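Local coordinates for protein neurotoxin (Clostridium botulinum, PDB 2QN0) that acts as the zinc-dependent light-chain protease of botulinum neurotoxin serotype C1, cleaving the neuronal SNARE proteins SNAP-25 and syntaxin, at residues D23-T28 and S135-T140; S51-P56 and P161-I166; P117-T122 and F129-N134; P123-D128 and I307-P312; Y271-P276 and F358-Y363. All blocks are in the same frame, centred on the assembly; numbering follows the deposited sequence.

Contact 1: D23-T28 and S135-T140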
# COMPACT_ATOMS: atom_id res chain seq x y z
N ASP A 23 -0.53 10.24 16.82
CA ASP A 23 -1.19 9.22 17.61
C ASP A 23 -2.34 8.78 16.70
O ASP A 23 -3.31 9.51 16.54
CB ASP A 23 -1.77 9.79 18.90
CG ASP A 23 -2.33 8.71 19.81
OD1 ASP A 23 -2.81 7.69 19.28
OD2 ASP A 23 -2.31 8.89 21.04
N THR A 24 -2.21 7.60 16.11
CA THR A 24 -3.23 7.10 15.20
C THR A 24 -4.38 6.40 15.91
O THR A 24 -5.43 6.16 15.31
CB THR A 24 -2.63 6.08 14.21
OG1 THR A 24 -2.18 4.93 14.94
CG2 THR A 24 -1.45 6.69 13.47
N HIS A 25 -4.18 6.08 17.19
CA HIS A 25 -5.19 5.39 17.98
C HIS A 25 -5.48 4.02 17.38
O HIS A 25 -6.57 3.48 17.53
CB HIS A 25 -6.48 6.21 18.04
CG HIS A 25 -6.32 7.53 18.72
ND1 HIS A 25 -5.97 7.64 20.05
CD2 HIS A 25 -6.45 8.79 18.25
CE1 HIS A 25 -5.88 8.92 20.37
NE2 HIS A 25 -6.16 9.64 19.30
N LEU A 26 -4.49 3.45 16.69
CA LEU A 26 -4.65 2.15 16.06
C LEU A 26 -3.51 1.17 16.31
O LEU A 26 -3.69 -0.04 16.17
CB LEU A 26 -4.84 2.32 14.55
CG LEU A 26 -6.16 2.94 14.09
CD1 LEU A 26 -6.06 3.32 12.62
CD2 LEU A 26 -7.30 1.96 14.32
N ASN A 27 -2.33 1.68 16.67
CA ASN A 27 -1.18 0.80 16.90
C ASN A 27 -1.13 0.31 18.35
O ASN A 27 -0.73 1.04 19.25
CB ASN A 27 0.11 1.54 16.56
CG ASN A 27 1.31 0.61 16.46
OD1 ASN A 27 1.21 -0.58 16.76
ND2 ASN A 27 2.45 1.15 16.04
N THR A 28 -1.52 -0.95 18.56
CA THR A 28 -1.53 -1.52 19.90
C THR A 28 -0.13 -1.68 20.48
O THR A 28 0.03 -1.94 21.67
CB THR A 28 -2.22 -2.90 19.92
OG1 THR A 28 -1.49 -3.83 19.11
CG2 THR A 28 -3.64 -2.79 19.38
N SER A 135 -8.64 11.09 10.26
CA SER A 135 -7.81 12.14 10.83
C SER A 135 -6.99 11.55 11.98
O SER A 135 -7.48 10.71 12.72
CB SER A 135 -8.67 13.31 11.32
OG SER A 135 -9.50 12.95 12.40
N VAL A 136 -5.74 11.99 12.10
CA VAL A 136 -4.88 11.49 13.17
C VAL A 136 -4.37 12.65 14.02
O VAL A 136 -4.09 13.73 13.50
CB VAL A 136 -3.67 10.70 12.59
CG1 VAL A 136 -4.18 9.53 11.74
CG2 VAL A 136 -2.79 11.61 11.76
N ASP A 137 -4.26 12.42 15.32
CA ASP A 137 -3.81 13.46 16.23
C ASP A 137 -2.33 13.79 16.13
O ASP A 137 -1.48 12.90 15.98
CB ASP A 137 -4.08 13.08 17.70
CG ASP A 137 -5.55 12.91 18.00
OD1 ASP A 137 -6.39 13.48 17.27
OD2 ASP A 137 -5.87 12.21 18.98
N VAL A 138 -2.03 15.08 16.20
CA VAL A 138 -0.65 15.55 16.19
C VAL A 138 -0.41 15.91 17.66
O VAL A 138 -1.19 16.65 18.25
CB VAL A 138 -0.49 16.82 15.32
CG1 VAL A 138 0.95 17.33 15.40
CG2 VAL A 138 -0.85 16.50 13.88
N LYS A 139 0.65 15.35 18.25
CA LYS A 139 0.96 15.61 19.65
C LYS A 139 2.34 16.24 19.80
O LYS A 139 3.22 16.05 18.97
CB LYS A 139 0.94 14.31 20.45
CG LYS A 139 -0.35 13.50 20.38
CD LYS A 139 -1.45 14.11 21.21
CE LYS A 139 -2.67 13.20 21.27
NZ LYS A 139 -2.39 11.92 21.97
N THR A 140 2.51 16.98 20.89
CA THR A 140 3.78 17.62 21.21
C THR A 140 4.02 17.35 22.69
O THR A 140 3.07 17.19 23.45
CB THR A 140 3.73 19.14 20.97
OG1 THR A 140 2.75 19.73 21.83
CG2 THR A 140 3.38 19.44 19.52
O HOH W 1 -7.10 8.28 14.27
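Asp23 and Asp137 form an antiparallel hydrogen-bonded pair of the mixed sheet, where strand 19-23 ends and the chain turns away from strand 136-141. Asp23 N donates to Asp137 O at 2.9 Å; the return bond, Asp137 N to Asp23 O, is longer at 3.3 Å and more bent. Both carboxylates rise from the same face of the sheet. Lys139 bends at chi2 and again at chi4 (65°), and its NZ makes a salt bridge to Asp23 OD2 at 3.2 Å, meeting that oxygen on its anti side. The other oxygen, Asp23 OD1, accepts from His25 N at 3.0 Å. This Asx turn, followed by an ST turn from Thr24 OG1 to Leu26 N, marks the departure from the strand and brings the imidazole of His25 over to Asp137. A water donates to both Thr24 O and Ser135 O, bridging the two backbones. Asp137 OD1 has its own charged partner, Lys148 of strand 146-152, while OD2 takes the histidine. Ring and carboxylate planes stand 83° apart: His25 NE2 donates to Asp137 OD2 at 2.6 Å, the oxygen in the imidazole plane, the nitrogen above the carboxylate plane.

Contact 2: S51-P56 and P161-I166; sequences SRNSNP and PRENII
Glu163 of the loop between strands 156-159 and 169-171 reaches into an ST turn at Ser51-Asn53, in the loop that follows strand 43-46. Its OE2 is gripped by two donors from opposite faces of the carboxylate: Ser51 OG at 2.7 Å, on the syn side, and Asn53 ND2 at 3.0 Å, well above the plane. The second bond is fairly straight, with an N-H...O angle of 162° and the oxygen close to the amide plane of Asn53. A bend in the glutamate chain (chi2 80°) turns CD toward both donors.

The ST turn prepares this site. Ser51 OG accepts from Asn53 N at 3.1 Å while giving its proton to OE2, which ties the hydroxyl and the amide-bearing residue together. The remaining oxygen, Glu163 OE1, is linked through a water to Arg52 N.

In a second, separate touch, Arg52 CG lies over one face of the Arg162 guanidinium, 3.6 Å from Arg162 NH1. Only the aliphatic part of Arg52 makes this approach: its chain bends at chi2 and chi3, and Arg52 NH1 is hydrogen-bonded to Leu26 O. The two guanidinium planes are 73° apart.

Farther out, Arg49 donates to the carbonyls of Pro161 and Arg162 and so fixes the backbone carrying Glu163. The Arg162 side chain is about 12 Å from the zinc ion. After Glu163 the chain forms an Asx turn, in which Asn164 OD1 accepts from Ile166 N at 3.1 Å and also from Tyr71 N.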
# COMPACT_ATOMS: atom_id res chain seq x y z
N SER A 51 0.66 -3.12 15.02
CA SER A 51 -0.20 -4.24 15.37
C SER A 51 -1.61 -3.79 15.69
O SER A 51 -1.83 -2.66 16.14
CB SER A 51 0.36 -5.02 16.56
OG SER A 51 -0.50 -6.11 16.89
N ARG A 52 -2.57 -4.68 15.45
CA ARG A 52 -3.98 -4.41 15.73
C ARG A 52 -4.49 -5.37 16.79
O ARG A 52 -5.65 -5.30 17.20
CB ARG A 52 -4.80 -4.56 14.45
CG ARG A 52 -4.54 -3.47 13.41
CD ARG A 52 -4.98 -2.12 13.95
NE ARG A 52 -6.40 -2.14 14.28
CZ ARG A 52 -6.91 -1.77 15.45
NH1 ARG A 52 -6.10 -1.33 16.41
NH2 ARG A 52 -8.21 -1.83 15.66
N ASN A 53 -3.61 -6.26 17.25
CA ASN A 53 -3.99 -7.24 18.27
C ASN A 53 -3.77 -6.72 19.69
O ASN A 53 -2.74 -6.10 19.98
CB ASN A 53 -3.19 -8.53 18.09
CG ASN A 53 -3.48 -9.23 16.78
OD1 ASN A 53 -4.63 -9.52 16.46
ND2 ASN A 53 -2.43 -9.51 16.02
N SER A 54 -4.73 -6.97 20.57
CA SER A 54 -4.61 -6.54 21.96
C SER A 54 -3.48 -7.36 22.58
O SER A 54 -3.28 -8.51 22.20
CB SER A 54 -5.92 -6.77 22.70
OG SER A 54 -6.31 -8.13 22.63
N ASN A 55 -2.76 -6.77 23.53
CA ASN A 55 -1.65 -7.47 24.17
C ASN A 55 -0.77 -8.10 23.08
O ASN A 55 -0.51 -9.30 23.09
CB ASN A 55 -2.17 -8.58 25.09
CG ASN A 55 -3.19 -8.07 26.09
OD1 ASN A 55 -2.89 -7.19 26.90
ND2 ASN A 55 -4.39 -8.63 26.05
N PRO A 56 -0.30 -7.28 22.13
CA PRO A 56 0.54 -7.76 21.03
C PRO A 56 1.86 -8.41 21.44
O PRO A 56 2.46 -8.06 22.47
CB PRO A 56 0.75 -6.51 20.19
CG PRO A 56 0.77 -5.43 21.21
CD PRO A 56 -0.40 -5.80 22.09
N PRO A 161 6.47 -3.64 9.44
CA PRO A 161 5.67 -4.87 9.48
C PRO A 161 4.90 -5.11 10.77
O PRO A 161 5.20 -4.54 11.83
CB PRO A 161 6.70 -5.98 9.27
CG PRO A 161 7.82 -5.30 8.56
CD PRO A 161 7.90 -3.97 9.25
N ARG A 162 3.88 -5.96 10.67
CA ARG A 162 3.09 -6.34 11.82
C ARG A 162 3.83 -7.56 12.37
O ARG A 162 5.05 -7.67 12.21
CB ARG A 162 1.67 -6.72 11.40
CG ARG A 162 0.89 -5.59 10.74
CD ARG A 162 -0.60 -5.91 10.74
NE ARG A 162 -1.41 -4.92 10.04
CZ ARG A 162 -2.74 -4.88 10.10
NH1 ARG A 162 -3.40 -5.77 10.84
NH2 ARG A 162 -3.42 -3.96 9.43
N GLU A 163 3.11 -8.49 12.99
CA GLU A 163 3.74 -9.68 13.56
C GLU A 163 4.58 -10.48 12.55
O GLU A 163 5.76 -10.76 12.81
CB GLU A 163 2.69 -10.60 14.19
CG GLU A 163 2.09 -10.08 15.50
CD GLU A 163 1.02 -9.02 15.31
OE1 GLU A 163 0.74 -8.64 14.15
OE2 GLU A 163 0.44 -8.57 16.32
N ASN A 164 3.99 -10.84 11.42
CA ASN A 164 4.71 -11.60 10.39
C ASN A 164 5.41 -10.63 9.44
O ASN A 164 4.76 -9.97 8.63
CB ASN A 164 3.73 -12.50 9.62
CG ASN A 164 4.44 -13.42 8.64
OD1 ASN A 164 5.63 -13.29 8.39
ND2 ASN A 164 3.69 -14.37 8.07
N ILE A 165 6.73 -10.56 9.54
CA ILE A 165 7.53 -9.66 8.73
C ILE A 165 7.44 -9.87 7.22
O ILE A 165 7.61 -8.93 6.45
CB ILE A 165 9.01 -9.69 9.19
CG1 ILE A 165 9.09 -9.13 10.61
CG2 ILE A 165 9.89 -8.89 8.25
CD1 ILE A 165 10.48 -9.22 11.24
N ILE A 166 7.16 -11.10 6.78
CA ILE A 166 7.07 -11.33 5.34
C ILE A 166 5.64 -11.43 4.81
O ILE A 166 5.39 -12.05 3.78
CB ILE A 166 7.87 -12.58 4.91
CG1 ILE A 166 7.41 -13.81 5.70
CG2 ILE A 166 9.35 -12.33 5.10
CD1 ILE A 166 8.08 -15.10 5.26
O HOH W 2 -1.84 -7.12 13.80

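Contact 3: P117-T122 and F129-N134; sequences PGNNNT and FDVDFN
Pro117 and Phe129 supply the main apolar contact. Their side chains lie side by side and point the same way, and Pro117 CB stands over the centre of the Phe129 ring, 3.9 Å from its centroid and 11° off the ring normal, which meets the geometry of a CH-pi interaction. The same ring stacks on Phe315 and meets Tyr322 edge-to-face. Val131 touches the neighbouring residues with both methyls: Val131 CG1 approaches Gly118 N at 3.6 Å, and Val131 CG2 comes to 3.1 Å from Asn119 ND2, a tight approach of a methyl to an amide.

The two segments belong to the loops before and after the short strand 126-128, and each contains a beta turn: type I from Asn119 to Thr122 and type II' from Val131 to Asn134. Gly118 leads into the first with phi 159° and psi 177°, angles at which a CB would press on the preceding carbonyl oxygen.

Among polar contacts, the bond across the loops is Asn119 ND2 to Asp132 OD2, at 2.9 Å and nearly straight. The oxygen lies near the amide plane, whereas the nitrogen is above the carboxylate plane. Asp132 OD1 accepts from Leu175 N and Asn178 ND2, so both oxygens of this carboxylate are engaged. Within its own turn, Asn119 N donates to Thr122 OG1 at 2.9 Å, and Asn119 OD1 takes a weak bond from Asn121 N.

Water makes the remaining link: one molecule donates to Gly118 O at 3.0 Å and accepts from Asn134 ND2 at 2.9 Å.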
# COMPACT_ATOMS: atom_id res chain seq x y z
N PRO A 117 -14.80 13.03 2.54
CA PRO A 117 -14.94 13.21 3.99
C PRO A 117 -16.27 12.71 4.53
O PRO A 117 -17.22 13.48 4.71
CB PRO A 117 -14.76 14.72 4.16
CG PRO A 117 -15.33 15.27 2.89
CD PRO A 117 -14.78 14.32 1.84
N GLY A 118 -16.34 11.40 4.78
CA GLY A 118 -17.56 10.81 5.30
C GLY A 118 -17.66 9.32 5.05
O GLY A 118 -16.78 8.72 4.44
N ASN A 119 -18.73 8.72 5.57
CA ASN A 119 -18.98 7.30 5.37
C ASN A 119 -20.48 7.09 5.22
O ASN A 119 -21.24 8.06 5.10
CB ASN A 119 -18.43 6.47 6.54
CG ASN A 119 -19.08 6.80 7.87
OD1 ASN A 119 -20.18 7.35 7.92
ND2 ASN A 119 -18.40 6.44 8.95
N ASN A 120 -20.91 5.83 5.22
CA ASN A 120 -22.32 5.52 5.05
C ASN A 120 -23.25 6.24 6.02
O ASN A 120 -24.37 6.60 5.66
CB ASN A 120 -22.54 4.00 5.16
CG ASN A 120 -22.25 3.45 6.55
OD1 ASN A 120 -21.16 3.63 7.10
ND2 ASN A 120 -23.24 2.78 7.14
N ASN A 121 -22.79 6.48 7.24
CA ASN A 121 -23.61 7.15 8.24
C ASN A 121 -23.50 8.68 8.30
O ASN A 121 -24.13 9.31 9.15
CB ASN A 121 -23.33 6.56 9.63
CG ASN A 121 -23.92 5.17 9.79
OD1 ASN A 121 -25.10 4.96 9.50
ND2 ASN A 121 -23.11 4.23 10.26
N THR A 122 -22.72 9.27 7.41
CA THR A 122 -22.58 10.72 7.38
C THR A 122 -23.80 11.32 6.68
O THR A 122 -24.21 10.83 5.63
CB THR A 122 -21.32 11.14 6.59
OG1 THR A 122 -20.16 10.58 7.21
CG2 THR A 122 -21.20 12.66 6.56
N PHE A 129 -14.57 15.65 8.12
CA PHE A 129 -13.14 15.41 8.01
C PHE A 129 -12.53 14.59 9.14
O PHE A 129 -11.33 14.32 9.13
CB PHE A 129 -12.43 16.76 7.85
CG PHE A 129 -12.73 17.45 6.54
CD1 PHE A 129 -11.97 17.17 5.40
CD2 PHE A 129 -13.81 18.32 6.42
CE1 PHE A 129 -12.27 17.76 4.18
CE2 PHE A 129 -14.12 18.91 5.20
CZ PHE A 129 -13.35 18.63 4.07
N ASP A 130 -13.35 14.20 10.11
CA ASP A 130 -12.87 13.38 11.24
C ASP A 130 -13.52 12.00 11.24
O ASP A 130 -13.37 11.25 12.21
CB ASP A 130 -13.19 14.04 12.59
CG ASP A 130 -12.35 15.28 12.85
OD1 ASP A 130 -11.14 15.27 12.56
OD2 ASP A 130 -12.92 16.27 13.37
N VAL A 131 -14.22 11.64 10.17
CA VAL A 131 -14.91 10.35 10.14
C VAL A 131 -13.99 9.15 10.33
O VAL A 131 -12.88 9.11 9.79
CB VAL A 131 -15.71 10.16 8.83
CG1 VAL A 131 -14.77 9.92 7.66
CG2 VAL A 131 -16.68 9.01 8.98
N ASP A 132 -14.47 8.17 11.09
CA ASP A 132 -13.73 6.95 11.38
C ASP A 132 -12.29 7.22 11.82
O ASP A 132 -12.07 7.77 12.89
CB ASP A 132 -13.76 6.02 10.17
CG ASP A 132 -15.13 5.44 9.92
OD1 ASP A 132 -15.71 4.88 10.88
OD2 ASP A 132 -15.64 5.53 8.78
N PHE A 133 -11.33 6.84 10.98
CA PHE A 133 -9.92 7.05 11.30
C PHE A 133 -9.19 7.87 10.24
O PHE A 133 -7.98 7.73 10.06
CB PHE A 133 -9.22 5.70 11.48
CG PHE A 133 -9.66 4.96 12.72
CD1 PHE A 133 -9.08 5.23 13.95
CD2 PHE A 133 -10.70 4.04 12.66
CE1 PHE A 133 -9.52 4.60 15.10
CE2 PHE A 133 -11.15 3.39 13.81
CZ PHE A 133 -10.56 3.68 15.03
N ASN A 134 -9.92 8.73 9.54
CA ASN A 134 -9.33 9.55 8.49
C ASN A 134 -8.43 10.67 9.01
O ASN A 134 -7.57 11.17 8.28
CB ASN A 134 -10.41 10.14 7.59
CG ASN A 134 -10.98 9.13 6.61
OD1 ASN A 134 -10.53 7.98 6.54
ND2 ASN A 134 -11.98 9.55 5.84
O HOH W 3 -13.99 7.76 4.68

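Contact 4: P123-D128 and I307-P312; sequences PINTFD and ITTANP
Phe127 and Ala310 pair across a two-stranded parallel sheet, strand 126-128 running beside 309-311 with 15° between their directions. Phe127 N donates to Thr309 O, and Phe127 O accepts from Asn311 N at 2.7 Å. From this backbone, Phe127 CB packs on Ala310 CB at 3.9 Å. The Phe127 chi1 of -93° departs from the staggered value and carries CG to 4.0 Å from Ile307 CG2. Along one side of the ring, CD1 and CE1 both meet Ile307 CD1; on the other, CD2 and CE2 meet Ile307 CG2, while Phe127 CZ at the tip lies 3.8 Å from Ile307 CG1. Ile307 CG2 stands over the ring centre, a CH-pi contact with the centroid 4.0 Å away.

On the other face of the sheet, Asn311 ND2 donates to Asp128 OD1 at 2.8 Å from above the carboxylate plane. At the start of the pairing, Asn125 O accepts from two consecutive amides, Thr308 N at 2.9 Å and Thr309 N at 3.1 Å.

The Phe127 ring is buried: Phe116 meets it edge-to-face, Tyr322 and Leu326 of helix 319-330 touch it, and Leu304 closes in from the end of helix 283-304.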
# COMPACT_ATOMS: atom_id res chain seq x y z
N PRO A 123 -24.39 12.37 7.26
CA PRO A 123 -25.56 12.98 6.62
C PRO A 123 -25.21 13.42 5.20
O PRO A 123 -24.09 13.88 4.95
CB PRO A 123 -25.88 14.16 7.53
CG PRO A 123 -25.48 13.64 8.88
CD PRO A 123 -24.16 12.96 8.59
N ILE A 124 -26.16 13.29 4.28
CA ILE A 124 -25.93 13.66 2.89
C ILE A 124 -25.46 15.10 2.68
O ILE A 124 -24.75 15.39 1.71
CB ILE A 124 -27.20 13.41 2.05
CG1 ILE A 124 -27.52 11.91 2.03
CG2 ILE A 124 -27.01 13.92 0.63
CD1 ILE A 124 -28.78 11.55 1.26
N ASN A 125 -25.84 16.01 3.57
CA ASN A 125 -25.44 17.41 3.42
C ASN A 125 -24.17 17.77 4.18
O ASN A 125 -23.82 18.94 4.28
CB ASN A 125 -26.57 18.33 3.90
CG ASN A 125 -26.76 18.30 5.40
OD1 ASN A 125 -26.10 17.53 6.11
ND2 ASN A 125 -27.68 19.12 5.90
N THR A 126 -23.46 16.76 4.67
CA THR A 126 -22.26 16.99 5.47
C THR A 126 -20.92 16.45 4.98
O THR A 126 -20.85 15.38 4.37
CB THR A 126 -22.49 16.43 6.89
OG1 THR A 126 -23.62 17.08 7.48
CG2 THR A 126 -21.26 16.66 7.77
N PHE A 127 -19.87 17.22 5.24
CA PHE A 127 -18.49 16.84 4.94
C PHE A 127 -17.92 16.61 6.34
O PHE A 127 -17.90 17.53 7.15
CB PHE A 127 -17.69 18.00 4.31
CG PHE A 127 -17.69 18.03 2.80
CD1 PHE A 127 -18.12 16.94 2.05
CD2 PHE A 127 -17.22 19.15 2.13
CE1 PHE A 127 -18.08 16.97 0.65
CE2 PHE A 127 -17.17 19.19 0.73
CZ PHE A 127 -17.61 18.10 -0.01
N ASP A 128 -17.48 15.38 6.64
CA ASP A 128 -16.92 15.09 7.96
C ASP A 128 -15.45 14.70 7.81
O ASP A 128 -15.13 13.58 7.43
CB ASP A 128 -17.70 13.96 8.63
CG ASP A 128 -17.19 13.65 10.03
OD1 ASP A 128 -16.30 14.37 10.53
OD2 ASP A 128 -17.70 12.68 10.64
N ILE A 307 -24.09 19.42 -0.13
CA ILE A 307 -23.29 19.88 1.00
C ILE A 307 -23.62 21.28 1.49
O ILE A 307 -23.54 22.25 0.73
CB ILE A 307 -21.78 19.83 0.70
CG1 ILE A 307 -21.40 18.46 0.12
CG2 ILE A 307 -20.99 20.08 1.98
CD1 ILE A 307 -21.70 17.29 1.06
N THR A 308 -23.97 21.39 2.77
CA THR A 308 -24.30 22.67 3.38
C THR A 308 -23.54 22.88 4.69
O THR A 308 -23.46 24.00 5.20
CB THR A 308 -25.80 22.77 3.70
OG1 THR A 308 -26.14 21.78 4.68
CG2 THR A 308 -26.63 22.55 2.45
N THR A 309 -22.98 21.81 5.23
CA THR A 309 -22.26 21.90 6.49
C THR A 309 -21.05 20.97 6.53
O THR A 309 -20.99 19.98 5.80
CB THR A 309 -23.19 21.60 7.68
OG1 THR A 309 -22.47 21.76 8.91
CG2 THR A 309 -23.72 20.18 7.59
N ALA A 310 -20.09 21.30 7.39
CA ALA A 310 -18.88 20.50 7.52
C ALA A 310 -18.45 20.35 8.97
O ALA A 310 -18.74 21.21 9.81
CB ALA A 310 -17.76 21.12 6.70
N ASN A 311 -17.75 19.26 9.26
CA ASN A 311 -17.25 18.98 10.59
C ASN A 311 -15.76 18.68 10.51
O ASN A 311 -15.34 17.83 9.72
CB ASN A 311 -17.98 17.78 11.20
CG ASN A 311 -17.43 17.39 12.56
OD1 ASN A 311 -17.48 18.17 13.51
ND2 ASN A 311 -16.89 16.18 12.65
N PRO A 312 -14.93 19.40 11.28
CA PRO A 312 -15.33 20.46 12.21
C PRO A 312 -15.80 21.72 11.47
O PRO A 312 -15.57 21.86 10.27
CB PRO A 312 -14.06 20.70 13.03
CG PRO A 312 -12.97 20.39 12.05
CD PRO A 312 -13.48 19.13 11.38
O HOH W 4 -29.01 20.81 4.04

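Contact 5: Y271-P276 and F358-Y363; sequences YAFGGP and FTEFNY
Phe273 and Glu360 meet where helix 267-273 ends and helix 360-366 begins, and here the packing is tight. The carbonyls at the end of one helix receive the first amides of the other: Glu360 N donates to Ala272 O at 3.0 Å with an angle of 173°, and Phe361 N donates to Phe273 O at 2.8 Å. Thr359 is the N-cap, its OG1 accepting from Asn362 N. Gly274 leaves the first helix with positive phi, and a CB there would clash with Thr359 CB. Glu360 has CG anti to the backbone N (chi1 -176°) and CD anti again (chi2 -172°), an extended chain that takes Glu360 OE2 to the edge of the Phe273 ring, 3.3 Å from Phe273 CE1. The Ala272 side chain is about 4 Å from the zinc ion.

Toward solvent, with Pro276 exposed and Phe361 partly so, direct hydrogen bonds give way to CH-pi contacts and a water bridge. Gly275 CA and Pro276 CD both rest over one face of the Phe361 ring, offset toward its rim, with Pro276 CD 3.8 Å from Phe361 CZ. The water accepts from Gly275 N and lies 2.7 Å from Thr359 OG1.

Glu360 OE1 accepts from ND1 of His229, a zinc ligand, while OE2 is engaged by Arg372 in a salt bridge and by Asn371. Glu360 is therefore a second-shell residue, its carboxylate placed to orient the imidazole and probably to polarise it.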
# COMPACT_ATOMS: atom_id res chain seq x y z
N TYR A 271 -6.83 -8.24 -8.38
CA TYR A 271 -6.74 -6.94 -9.02
C TYR A 271 -5.41 -6.24 -8.74
O TYR A 271 -4.84 -5.61 -9.62
CB TYR A 271 -7.90 -6.04 -8.60
CG TYR A 271 -9.15 -6.25 -9.43
CD1 TYR A 271 -9.08 -6.35 -10.82
CD2 TYR A 271 -10.41 -6.34 -8.82
CE1 TYR A 271 -10.24 -6.52 -11.59
CE2 TYR A 271 -11.56 -6.51 -9.58
CZ TYR A 271 -11.47 -6.59 -10.96
OH TYR A 271 -12.62 -6.74 -11.71
N ALA A 272 -4.93 -6.36 -7.50
CA ALA A 272 -3.65 -5.73 -7.15
C ALA A 272 -2.52 -6.33 -7.98
O ALA A 272 -1.59 -5.63 -8.40
CB ALA A 272 -3.37 -5.93 -5.66
N PHE A 273 -2.59 -7.64 -8.23
CA PHE A 273 -1.56 -8.30 -9.03
C PHE A 273 -1.79 -8.01 -10.52
O PHE A 273 -0.87 -7.59 -11.22
CB PHE A 273 -1.58 -9.82 -8.80
CG PHE A 273 -0.47 -10.54 -9.51
CD1 PHE A 273 0.84 -10.45 -9.05
CD2 PHE A 273 -0.72 -11.24 -10.69
CE1 PHE A 273 1.89 -11.05 -9.76
CE2 PHE A 273 0.32 -11.84 -11.40
CZ PHE A 273 1.63 -11.74 -10.93
N GLY A 274 -3.02 -8.24 -10.99
CA GLY A 274 -3.34 -7.96 -12.37
C GLY A 274 -2.93 -9.02 -13.38
O GLY A 274 -2.64 -10.16 -13.03
N GLY A 275 -2.91 -8.63 -14.65
CA GLY A 275 -2.55 -9.56 -15.71
C GLY A 275 -3.67 -10.54 -16.01
O GLY A 275 -4.82 -10.31 -15.63
N PRO A 276 -3.37 -11.66 -16.70
CA PRO A 276 -4.34 -12.69 -17.08
C PRO A 276 -5.13 -13.25 -15.89
O PRO A 276 -6.24 -13.76 -16.06
CB PRO A 276 -3.47 -13.76 -17.73
CG PRO A 276 -2.36 -12.97 -18.33
CD PRO A 276 -2.04 -11.97 -17.25
N PHE A 358 -2.90 -0.01 -13.23
CA PHE A 358 -2.07 0.14 -12.04
C PHE A 358 -2.05 -1.22 -11.34
O PHE A 358 -2.76 -1.43 -10.35
CB PHE A 358 -2.66 1.21 -11.11
CG PHE A 358 -2.43 2.61 -11.59
CD1 PHE A 358 -1.17 3.20 -11.48
CD2 PHE A 358 -3.45 3.35 -12.17
CE1 PHE A 358 -0.94 4.50 -11.94
CE2 PHE A 358 -3.24 4.65 -12.63
CZ PHE A 358 -1.97 5.22 -12.52
N THR A 359 -1.25 -2.14 -11.88
CA THR A 359 -1.15 -3.49 -11.34
C THR A 359 0.31 -3.94 -11.26
O THR A 359 1.15 -3.49 -12.03
CB THR A 359 -1.88 -4.52 -12.24
OG1 THR A 359 -1.21 -4.61 -13.50
CG2 THR A 359 -3.33 -4.09 -12.47
N GLU A 360 0.59 -4.84 -10.33
CA GLU A 360 1.95 -5.37 -10.15
C GLU A 360 2.48 -5.96 -11.46
O GLU A 360 3.62 -5.72 -11.86
CB GLU A 360 1.94 -6.45 -9.07
CG GLU A 360 3.32 -7.02 -8.74
CD GLU A 360 3.25 -8.22 -7.83
OE1 GLU A 360 2.41 -8.22 -6.90
OE2 GLU A 360 4.04 -9.17 -8.03
N PHE A 361 1.63 -6.76 -12.10
CA PHE A 361 1.96 -7.41 -13.36
C PHE A 361 2.41 -6.40 -14.42
O PHE A 361 3.38 -6.64 -15.14
CB PHE A 361 0.73 -8.17 -13.88
CG PHE A 361 1.01 -9.05 -15.06
CD1 PHE A 361 1.53 -10.33 -14.87
CD2 PHE A 361 0.77 -8.61 -16.35
CE1 PHE A 361 1.80 -11.15 -15.97
CE2 PHE A 361 1.04 -9.42 -17.45
CZ PHE A 361 1.56 -10.70 -17.25
N ASN A 362 1.70 -5.29 -14.52
CA ASN A 362 2.03 -4.26 -15.49
C ASN A 362 3.32 -3.55 -15.08
O ASN A 362 4.16 -3.24 -15.93
CB ASN A 362 0.87 -3.26 -15.61
CG ASN A 362 0.99 -2.37 -16.83
OD1 ASN A 362 1.56 -2.76 -17.85
ND2 ASN A 362 0.42 -1.17 -16.75
N TYR A 363 3.50 -3.30 -13.79
CA TYR A 363 4.72 -2.63 -13.33
C TYR A 363 5.96 -3.45 -13.68
O TYR A 363 6.98 -2.89 -14.08
CB TYR A 363 4.69 -2.39 -11.82
CG TYR A 363 3.51 -1.59 -11.32
CD1 TYR A 363 2.92 -0.60 -12.10
CD2 TYR A 363 2.99 -1.81 -10.04
CE1 TYR A 363 1.84 0.15 -11.63
CE2 TYR A 363 1.92 -1.07 -9.55
CZ TYR A 363 1.35 -0.09 -10.35
OH TYR A 363 0.29 0.64 -9.87
O HOH W 5 -4.77 -2.93 -9.12
O HOH W 6 -2.66 -5.73 -15.54

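How the contacts relate
Contacts 1 to 4 form a connected chain of neighbours. Contacts 1 and 2, with centres about 17 Å apart, touch through Leu26 and Thr28 against Arg52 and Asn53, joining the end of strand 19-23, inside the mixed sheet, to the loop after strand 43-46. Along the chain these two cross, and contact 3 is nested inside both, touching contact 1 at Ser135 and Asp130. Contacts 3 and 4, about 10 Å between centres, share the surroundings of strand 126-128. Contacts 1, 2 and 3 close before contact 5 opens, whereas contact 4 crosses it. Contact 5 supplies a second-shell residue to the zinc site formed by His229, His233 and Glu269, 27 to 36 Å from the other contact centres.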